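Local coordinates for mitotic checkpoint control protein kinase BUB1 (Drosophila melanogaster, PDB 6JKK) that probably acts as an ATP-dependent protein kinase of the mitotic checkpoint at kinetochores, of which this chain is the C-terminal kinase domain, at residues Pro45-Glu50 and Phe56-Met61; Val268-Ser271 and Trp276-Lys279; Asn153-Val158 and Glu325-Glu330; Lys215-Pro218 and Thr222-Tyr225. All blocks are in the same frame, centred on the assembly; numbering follows the deposited sequence.

Contact 1. Residues Pro45-Glu50 and Phe56-Met61; sequences PNTHLE and FEVSKM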
# COMPACT_ATOMS: atom_id res chain seq x y z
N PRO A 45 -9.37 14.23 19.94
CA PRO A 45 -9.01 15.48 19.24
C PRO A 45 -8.58 16.61 20.18
O PRO A 45 -9.02 16.66 21.32
CB PRO A 45 -10.32 15.85 18.52
CG PRO A 45 -11.39 15.05 19.20
CD PRO A 45 -10.73 13.78 19.60
N ASN A 46 -7.72 17.49 19.68
CA ASN A 46 -7.29 18.69 20.41
C ASN A 46 -6.60 18.41 21.74
O ASN A 46 -6.85 19.11 22.73
CB ASN A 46 -8.45 19.67 20.59
CG ASN A 46 -8.25 20.95 19.82
OD1 ASN A 46 -7.72 21.93 20.35
ND2 ASN A 46 -8.66 20.96 18.56
N THR A 47 -5.74 17.40 21.75
CA THR A 47 -4.99 17.04 22.94
C THR A 47 -3.51 16.95 22.60
O THR A 47 -3.08 17.35 21.52
CB THR A 47 -5.42 15.67 23.49
OG1 THR A 47 -5.31 14.69 22.45
CG2 THR A 47 -6.85 15.72 23.98
N HIS A 48 -2.74 16.41 23.53
CA HIS A 48 -1.33 16.17 23.28
C HIS A 48 -0.95 14.77 23.70
O HIS A 48 -1.62 14.13 24.50
CB HIS A 48 -0.47 17.21 24.00
CG HIS A 48 -0.72 18.61 23.54
ND1 HIS A 48 -1.85 19.32 23.90
CD2 HIS A 48 -0.00 19.44 22.75
CE1 HIS A 48 -1.82 20.52 23.35
NE2 HIS A 48 -0.70 20.62 22.65
N LEU A 49 0.15 14.29 23.13
CA LEU A 49 0.61 12.93 23.35
C LEU A 49 2.12 12.97 23.41
O LEU A 49 2.75 13.68 22.62
CB LEU A 49 0.16 12.03 22.20
CG LEU A 49 0.58 10.56 22.25
CD1 LEU A 49 0.01 9.92 23.49
CD2 LEU A 49 0.11 9.82 21.02
N GLU A 50 2.69 12.22 24.34
CA GLU A 50 4.14 12.15 24.43
C GLU A 50 4.67 10.74 24.19
O GLU A 50 4.10 9.76 24.67
CB GLU A 50 4.61 12.66 25.80
CG GLU A 50 4.37 14.13 26.04
CD GLU A 50 5.12 14.65 27.26
OE1 GLU A 50 6.23 15.20 27.08
OE2 GLU A 50 4.60 14.51 28.38
N PHE A 56 3.50 15.64 20.86
CA PHE A 56 2.72 15.74 19.63
C PHE A 56 1.39 16.41 19.92
O PHE A 56 0.79 16.18 20.96
CB PHE A 56 2.46 14.34 19.06
CG PHE A 56 3.71 13.60 18.70
CD1 PHE A 56 4.45 12.93 19.67
CD2 PHE A 56 4.14 13.56 17.38
CE1 PHE A 56 5.60 12.23 19.33
CE2 PHE A 56 5.29 12.86 17.03
CZ PHE A 56 6.02 12.20 18.00
N GLU A 57 0.93 17.25 18.99
CA GLU A 57 -0.45 17.70 19.02
C GLU A 57 -1.26 16.58 18.40
O GLU A 57 -0.84 16.00 17.40
CB GLU A 57 -0.64 18.94 18.13
CG GLU A 57 -0.08 20.24 18.65
CD GLU A 57 -0.19 21.35 17.62
OE1 GLU A 57 -0.57 21.03 16.47
OE2 GLU A 57 0.09 22.52 17.95
N VAL A 58 -2.40 16.24 19.01
CA VAL A 58 -3.36 15.34 18.37
C VAL A 58 -4.53 16.22 17.93
O VAL A 58 -5.26 16.74 18.77
CB VAL A 58 -3.84 14.24 19.34
CG1 VAL A 58 -4.81 13.30 18.62
CG2 VAL A 58 -2.66 13.46 19.89
N SER A 59 -4.70 16.39 16.62
CA SER A 59 -5.60 17.43 16.12
C SER A 59 -7.00 16.94 15.74
O SER A 59 -7.97 17.19 16.47
CB SER A 59 -4.96 18.18 14.95
OG SER A 59 -3.75 18.82 15.36
N LYS A 60 -7.10 16.25 14.61
CA LYS A 60 -8.40 15.90 14.04
C LYS A 60 -8.54 14.41 13.71
O LYS A 60 -7.58 13.74 13.33
CB LYS A 60 -8.66 16.74 12.78
CG LYS A 60 -8.85 18.22 13.09
CD LYS A 60 -9.28 19.03 11.86
CE LYS A 60 -8.12 19.31 10.92
NZ LYS A 60 -8.50 20.34 9.89
N MET A 61 -9.76 13.89 13.88
CA MET A 61 -10.05 12.50 13.52
C MET A 61 -9.99 12.34 12.01
O MET A 61 -10.52 13.18 11.27
CB MET A 61 -11.43 12.11 14.05
CG MET A 61 -11.88 10.68 13.77
SD MET A 61 -12.70 10.44 12.17
CE MET A 61 -14.19 11.42 12.37
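The Phe56 ring receives the carbonyl oxygen of Leu49 at its edge, in the ring plane, with Leu49 O 3.5 Å from Phe56 CD1; the same ring also meets that of His75. The His48 imidazole, on the other side of the sheet, lies alongside the Glu57 side chain and points the same way, its plane 80° from that of the carboxylate. Their touch is light, 4.1 Å from His48 NE2 to Glu57 CG, and NE2 and the carboxylate do not meet. On the face that carries Thr47, Leu49, Phe56 and Val58, one methyl of Val58 serves two neighbours: CG2 rests 3.9 Å from Leu49 CB, and Thr47 OG1 also borders it. That hydroxyl stands between its own backbone N and carbonyl carbon (chi1 55°) and is hydrogen-bonded to His44 O. Leu49 and Phe56 reach further, to Leu84 and Val82 of strand 80-87.

The backbone pairing is antiparallel. Thr47 and Val58 form a hydrogen-bonded pair, with Val58 N 2.8 Å from Thr47 O in an almost straight bond (175°). Leu49 and Phe56 form the next such pair, Phe56 N giving to Leu49 O at 2.7 Å. Between them His48 and Glu57 form the non-hydrogen-bonded pair, and His48 CA approaches Phe56 O at 3.1 Å as a CA-H...O contact. Asn46 N bonds to Ser59 O, and because Asn46 and Thr47 both face Val58, the strand enters through a G1 beta bulge. The whole is a beta hairpin supplying 47-51, an outermost strand of the kinase N-lobe sheet.

Contact 2. Residues Val268-Ser271 and Trp276-Lys279; sequences VQRS and WMPK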
# COMPACT_ATOMS: atom_id res chain seq x y z
N VAL A 268 -13.93 -11.27 -13.82
CA VAL A 268 -14.64 -12.43 -14.36
C VAL A 268 -13.75 -13.18 -15.34
O VAL A 268 -12.74 -12.63 -15.80
CB VAL A 268 -15.93 -12.02 -15.13
CG1 VAL A 268 -16.84 -11.18 -14.25
CG2 VAL A 268 -15.58 -11.27 -16.40
N GLN A 269 -14.10 -14.41 -15.67
CA GLN A 269 -13.40 -15.14 -16.72
C GLN A 269 -13.83 -14.62 -18.09
O GLN A 269 -15.03 -14.49 -18.35
CB GLN A 269 -13.68 -16.64 -16.63
CG GLN A 269 -13.18 -17.28 -15.35
CD GLN A 269 -13.23 -18.79 -15.38
OE1 GLN A 269 -12.31 -19.44 -15.88
NE2 GLN A 269 -14.29 -19.37 -14.82
N ARG A 270 -12.87 -14.33 -18.96
CA ARG A 270 -13.19 -13.90 -20.31
C ARG A 270 -13.74 -15.06 -21.13
O ARG A 270 -13.00 -15.70 -21.87
CB ARG A 270 -11.96 -13.30 -21.00
CG ARG A 270 -12.11 -11.83 -21.33
CD ARG A 270 -12.85 -11.14 -20.20
NE ARG A 270 -13.05 -9.71 -20.41
CZ ARG A 270 -14.12 -9.04 -20.00
NH1 ARG A 270 -15.09 -9.69 -19.36
NH2 ARG A 270 -14.23 -7.74 -20.22
N SER A 271 -15.03 -15.32 -20.98
CA SER A 271 -15.68 -16.41 -21.71
C SER A 271 -15.39 -16.31 -23.20
O SER A 271 -15.41 -15.22 -23.77
CB SER A 271 -17.20 -16.37 -21.45
OG SER A 271 -17.81 -17.60 -21.76
N TRP A 276 -8.85 -14.65 -16.53
CA TRP A 276 -9.57 -13.66 -15.74
C TRP A 276 -9.17 -12.23 -16.14
O TRP A 276 -7.99 -11.91 -16.25
CB TRP A 276 -9.30 -13.89 -14.25
CG TRP A 276 -9.82 -15.21 -13.76
CD1 TRP A 276 -9.23 -16.44 -13.89
CD2 TRP A 276 -11.04 -15.44 -13.04
NE1 TRP A 276 -10.01 -17.41 -13.31
CE2 TRP A 276 -11.13 -16.82 -12.77
CE3 TRP A 276 -12.08 -14.61 -12.61
CZ2 TRP A 276 -12.21 -17.38 -12.09
CZ3 TRP A 276 -13.14 -15.16 -11.92
CH2 TRP A 276 -13.20 -16.53 -11.67
N MET A 277 -10.18 -11.40 -16.35
CA MET A 277 -9.97 -9.99 -16.68
C MET A 277 -11.04 -9.17 -15.96
O MET A 277 -12.06 -9.72 -15.55
CB MET A 277 -10.08 -9.77 -18.20
CG MET A 277 -8.98 -10.43 -19.02
SD MET A 277 -7.36 -9.72 -18.64
CE MET A 277 -7.41 -8.27 -19.70
N PRO A 278 -10.79 -7.87 -15.79
CA PRO A 278 -11.86 -7.03 -15.24
C PRO A 278 -13.09 -7.08 -16.14
O PRO A 278 -12.96 -7.25 -17.36
CB PRO A 278 -11.26 -5.63 -15.25
CG PRO A 278 -9.77 -5.87 -15.15
CD PRO A 278 -9.53 -7.12 -15.96
N LYS A 279 -14.27 -6.92 -15.55
CA LYS A 279 -15.52 -6.93 -16.29
C LYS A 279 -15.58 -5.75 -17.25
O LYS A 279 -16.20 -5.81 -18.31
CB LYS A 279 -16.68 -6.87 -15.29
CG LYS A 279 -18.03 -7.24 -15.85
CD LYS A 279 -18.99 -7.50 -14.69
CE LYS A 279 -20.41 -7.67 -15.18
NZ LYS A 279 -21.32 -7.98 -14.04
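Gln269 lays its aliphatic chain over the indole of Trp276, a CH-pi contact almost directly over the ring, across a beta hairpin: CG stands 3.4 Å from the centroid of the six-membered ring, only 17° off the ring normal. The amide of Gln269 runs on past the rim of the ring, its plane just 10° from that of the indole. CG lies beside the backbone N (chi1 -63°) and the chain runs extended from there, which puts CG over the six-membered ring and takes the amide on beyond its rim, near CZ2. Outside the hairpin, Trp276 is packed against Ile235 and Arg238 of helix 235-238.

The two short strands, 267-269 and 276-278, are antiparallel. Val268 and Met277 are the hydrogen-bonded pair, joined by Val268 N to Met277 O at 3.0 Å and by Met277 N to Val268 O at 2.9 Å. Gln269 and Trp276 follow as a non-hydrogen-bonded pair, where the Trp276 CA-H points to Val268 O. Met277 and Pro278 also touch Phe295, so this surface hairpin of the kinase domain is seated on helix 288-299.

Arg270, at the centre of an inverse gamma turn, bends at chi2 and crosses Met277 at about a right angle, its CD 3.7 Å from Met277 CB. Its guanidinium then passes along the backbone: Pro278 O lies over one face, while at the edge Arg270 NH2 makes a weak hydrogen bond of 3.4 Å to Lys279 O.

Contact 3. Residues Asn153-Val158 and Glu325-Glu330; sequences NMDEYV and EKYVAE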
# COMPACT_ATOMS: atom_id res chain seq x y z
N ASN A 153 -12.69 11.15 -15.59
CA ASN A 153 -11.79 10.21 -14.92
C ASN A 153 -10.38 10.77 -14.91
O ASN A 153 -10.06 11.64 -15.73
CB ASN A 153 -11.80 8.85 -15.61
CG ASN A 153 -12.91 7.94 -15.10
OD1 ASN A 153 -13.22 7.92 -13.91
ND2 ASN A 153 -13.51 7.17 -16.01
N MET A 154 -9.54 10.28 -14.01
CA MET A 154 -8.12 10.63 -14.04
C MET A 154 -7.58 10.34 -15.43
O MET A 154 -7.91 9.31 -16.03
CB MET A 154 -7.34 9.83 -12.99
CG MET A 154 -5.87 10.24 -12.90
SD MET A 154 -5.01 9.48 -11.51
CE MET A 154 -6.22 9.77 -10.21
N ASP A 155 -6.76 11.25 -15.95
CA ASP A 155 -6.21 11.12 -17.30
C ASP A 155 -5.41 9.83 -17.44
O ASP A 155 -4.63 9.48 -16.56
CB ASP A 155 -5.33 12.32 -17.63
CG ASP A 155 -4.74 12.25 -19.01
OD1 ASP A 155 -5.34 12.82 -19.94
OD2 ASP A 155 -3.68 11.62 -19.18
N GLU A 156 -5.62 9.15 -18.57
CA GLU A 156 -5.01 7.84 -18.80
C GLU A 156 -3.50 7.86 -18.61
O GLU A 156 -2.92 6.94 -18.03
CB GLU A 156 -5.34 7.36 -20.22
CG GLU A 156 -4.92 5.92 -20.48
CD GLU A 156 -4.85 5.57 -21.94
OE1 GLU A 156 -5.15 6.45 -22.78
OE2 GLU A 156 -4.49 4.42 -22.26
N TYR A 157 -2.85 8.91 -19.10
CA TYR A 157 -1.39 8.98 -19.04
C TYR A 157 -0.89 9.29 -17.62
O TYR A 157 0.16 8.78 -17.21
CB TYR A 157 -0.85 9.95 -20.09
CG TYR A 157 -0.93 9.35 -21.47
CD1 TYR A 157 -2.11 9.39 -22.20
CD2 TYR A 157 0.17 8.71 -22.04
CE1 TYR A 157 -2.20 8.82 -23.46
CE2 TYR A 157 0.09 8.15 -23.29
CZ TYR A 157 -1.09 8.20 -24.00
OH TYR A 157 -1.15 7.63 -25.25
N VAL A 158 -1.65 10.09 -16.88
CA VAL A 158 -1.35 10.26 -15.45
C VAL A 158 -1.45 8.90 -14.74
O VAL A 158 -0.62 8.57 -13.89
CB VAL A 158 -2.26 11.31 -14.78
CG1 VAL A 158 -2.05 11.32 -13.28
CG2 VAL A 158 -1.98 12.68 -15.35
N GLU A 325 5.19 12.73 -25.21
CA GLU A 325 5.88 13.45 -24.13
C GLU A 325 5.29 14.84 -23.84
O GLU A 325 5.20 15.25 -22.68
CB GLU A 325 7.38 13.54 -24.41
CG GLU A 325 8.01 12.18 -24.66
CD GLU A 325 9.51 12.18 -24.44
OE1 GLU A 325 10.21 12.98 -25.10
OE2 GLU A 325 9.98 11.38 -23.60
N LYS A 326 4.90 15.54 -24.90
CA LYS A 326 4.32 16.88 -24.75
C LYS A 326 2.97 16.83 -24.03
O LYS A 326 2.74 17.57 -23.07
CB LYS A 326 4.16 17.55 -26.12
CG LYS A 326 4.49 19.03 -26.11
CD LYS A 326 3.24 19.89 -26.31
CE LYS A 326 2.94 20.11 -27.79
NZ LYS A 326 1.60 20.73 -28.01
N TYR A 327 2.07 15.95 -24.49
CA TYR A 327 0.77 15.78 -23.84
C TYR A 327 0.90 15.39 -22.38
O TYR A 327 0.16 15.89 -21.52
CB TYR A 327 -0.06 14.71 -24.56
CG TYR A 327 -1.40 14.49 -23.90
CD1 TYR A 327 -2.48 15.31 -24.19
CD2 TYR A 327 -1.58 13.47 -22.96
CE1 TYR A 327 -3.71 15.12 -23.58
CE2 TYR A 327 -2.81 13.27 -22.35
CZ TYR A 327 -3.86 14.10 -22.66
OH TYR A 327 -5.09 13.92 -22.06
N VAL A 328 1.82 14.47 -22.10
CA VAL A 328 2.00 13.94 -20.75
C VAL A 328 2.45 15.04 -19.78
O VAL A 328 1.97 15.12 -18.65
CB VAL A 328 3.01 12.76 -20.75
CG1 VAL A 328 3.41 12.38 -19.34
CG2 VAL A 328 2.41 11.57 -21.47
N ALA A 329 3.37 15.89 -20.24
CA ALA A 329 3.84 17.00 -19.42
C ALA A 329 2.68 17.95 -19.10
O ALA A 329 2.57 18.43 -17.97
CB ALA A 329 4.97 17.73 -20.11
N GLU A 330 1.83 18.20 -20.09
CA GLU A 330 0.63 19.02 -19.90
C GLU A 330 -0.33 18.37 -18.92
O GLU A 330 -0.84 19.02 -18.00
CB GLU A 330 -0.09 19.24 -21.23
CG GLU A 330 0.66 20.10 -22.23
CD GLU A 330 -0.00 20.09 -23.59
OE1 GLU A 330 -1.12 19.54 -23.70
OE2 GLU A 330 0.60 20.61 -24.56
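Tyr327 turns the edge of its ring toward the face of Tyr157, in an offset edge-to-face pair with centroids 5.8 Å apart and planes at 72°. The nearest carbons are Tyr327 CE2 and Tyr157 CD1, 3.9 Å from each other. Further along the Tyr157 ring, Val328 brings a methyl across at about a right angle, CG2 lying 3.7 Å from Tyr157 CD2. Both neighbours come from the same side of the Tyr157 ring plane.

The phenol of Tyr327 reaches past Tyr157 to the carboxylate of Asp155. CG of Tyr327 is anti to the backbone N (chi1 179°), which sends the ring away from its helix and toward Asp155, whose side chain comes from the opposite direction. The modelled separation between Tyr327 OH and Asp155 OD1 is 2.4 Å, very short for a hydrogen bond, and its exact length is doubtful. OD1 sits near the plane of the phenol ring, at its edge.

Asp155 is the N-cap of helix 156-175, and its two oxygens divide the work. OD2 accepts from Tyr157 N at 2.8 Å, met from above the carboxylate plane, and more weakly from Val158 N, while OD1 meets the phenol. The contact joins the start of a long kinase C-lobe helix to the C-terminal helix 325-339, far along the chain. Ala331 and Phe335 of that last helix pack against Val158, and the Tyr157 hydroxyl is hydrogen-bonded to Lys324 NZ, just ahead of the helix.

Contact 4. Residues Lys215-Pro218 and Thr222-Tyr225; sequences KLFP and TFNY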
# COMPACT_ATOMS: atom_id res chain seq x y z
N LYS A 215 10.31 -14.51 4.65
CA LYS A 215 11.60 -14.94 5.19
C LYS A 215 11.44 -15.76 6.47
O LYS A 215 12.38 -16.42 6.92
CB LYS A 215 12.54 -13.75 5.42
CG LYS A 215 12.98 -13.05 4.14
CD LYS A 215 14.22 -12.19 4.36
CE LYS A 215 14.60 -11.41 3.10
NZ LYS A 215 15.02 -12.31 1.98
N LEU A 216 10.24 -15.73 7.04
CA LEU A 216 9.94 -16.50 8.25
C LEU A 216 9.42 -17.90 7.91
O LEU A 216 9.14 -18.69 8.81
CB LEU A 216 8.92 -15.76 9.11
CG LEU A 216 9.41 -14.47 9.76
CD1 LEU A 216 8.33 -13.86 10.64
CD2 LEU A 216 10.66 -14.73 10.57
N PHE A 217 9.29 -18.19 6.62
CA PHE A 217 8.76 -19.47 6.18
C PHE A 217 9.79 -20.18 5.30
O PHE A 217 10.71 -19.55 4.79
CB PHE A 217 7.46 -19.26 5.40
CG PHE A 217 6.37 -18.61 6.21
CD1 PHE A 217 6.02 -19.13 7.45
CD2 PHE A 217 5.70 -17.49 5.74
CE1 PHE A 217 5.02 -18.54 8.21
CE2 PHE A 217 4.71 -16.89 6.49
CZ PHE A 217 4.36 -17.42 7.72
N PRO A 218 9.64 -21.51 5.14
CA PRO A 218 10.54 -22.21 4.22
C PRO A 218 10.45 -21.63 2.81
O PRO A 218 9.41 -21.10 2.43
CB PRO A 218 9.97 -23.63 4.20
CG PRO A 218 9.30 -23.79 5.52
CD PRO A 218 8.74 -22.43 5.85
N THR A 222 3.68 -21.75 0.35
CA THR A 222 2.53 -21.11 -0.27
C THR A 222 1.37 -21.07 0.72
O THR A 222 1.43 -21.70 1.78
CB THR A 222 2.07 -21.84 -1.55
OG1 THR A 222 1.59 -23.15 -1.22
CG2 THR A 222 3.21 -21.96 -2.53
N PHE A 223 0.33 -20.32 0.38
CA PHE A 223 -0.86 -20.24 1.22
C PHE A 223 -2.10 -20.52 0.38
O PHE A 223 -2.07 -20.41 -0.85
CB PHE A 223 -0.98 -18.84 1.84
CG PHE A 223 0.33 -18.26 2.28
CD1 PHE A 223 0.97 -18.73 3.42
CD2 PHE A 223 0.91 -17.23 1.56
CE1 PHE A 223 2.18 -18.19 3.83
CE2 PHE A 223 2.12 -16.69 1.95
CZ PHE A 223 2.75 -17.17 3.09
N ASN A 224 -3.20 -20.91 1.03
CA ASN A 224 -4.45 -21.14 0.31
C ASN A 224 -5.67 -20.64 1.09
O ASN A 224 -6.80 -21.06 0.84
CB ASN A 224 -4.60 -22.62 -0.08
CG ASN A 224 -4.33 -23.56 1.08
OD1 ASN A 224 -4.61 -23.23 2.24
ND2 ASN A 224 -3.78 -24.73 0.78
N TYR A 225 -5.41 -19.75 2.05
CA TYR A 225 -6.47 -19.04 2.76
C TYR A 225 -7.29 -18.26 1.76
O TYR A 225 -6.76 -17.73 0.78
CB TYR A 225 -5.86 -18.10 3.81
CG TYR A 225 -6.83 -17.13 4.45
CD1 TYR A 225 -7.51 -17.46 5.62
CD2 TYR A 225 -7.07 -15.87 3.90
CE1 TYR A 225 -8.39 -16.58 6.22
CE2 TYR A 225 -7.95 -14.99 4.48
CZ TYR A 225 -8.61 -15.35 5.63
OH TYR A 225 -9.49 -14.45 6.20
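Phe217 and Phe223 make an offset edge-to-face aromatic pair that joins two points within the loop between strand 212-213 and helix 235-238, in the region of the activation segment of protein kinases. It is a side-chain contact alone: no hydrogen bond crosses, and even the nearest CA atoms, those of Phe217 and Thr222, are 9.1 Å apart.

Along residues 222-225, Thr222 comes first; it directs its side chain away from Phe217 and packs instead on Pro242 and Cys304. Phe223 follows and carries the contact. Its CG lies beside the backbone N, anti to the carbonyl carbon (chi1 -39°), and the ring projects back to Phe217, presenting its CE1-CZ edge. It is a buried residue: its ring also meets that of Trp243, its backbone is hydrogen-bonded to the same tryptophan, and Ile212 touches both phenylalanines. Asn224 then turns to the N-terminal end of the chain, where its OD1 accepts from Phe7 N. Tyr225 continues in that direction, with an edge-to-face ring contact to Phe10, while its carbonyl oxygen takes a hydrogen bond from Trp243 NE1.

From the other segment, Phe217 offers its ring face. The two planes stand 72° apart with centroids separated by 5.8 Å, so one edge leans onto a face with a lateral shift. Four carbons share the touching: Phe217 CE2 lies 3.9 Å from Phe223 CE1, and Phe217 CD2 approaches Phe223 CZ at 4.0 Å.

How the contacts relate
From the N terminus, contact 1 is the first to close, a short hairpin at one margin of the N-lobe sheet, complete before any other contact begins. Contact 3 opens next and closes only after 166 intervening residues, joining the first turn of helix 156-175 to the C-terminal helix 325-339. Contacts 4 and 2 both nest within that long loop, in that order and in series: contact 4 lies within the loop after strand 212-213, and contact 2 is a surface hairpin on helix 288-299. None touches another. Contacts 1 and 2 lie on opposite sides of the chain's centre, as do contacts 3 and 4, whose centres are about 40 Å apart.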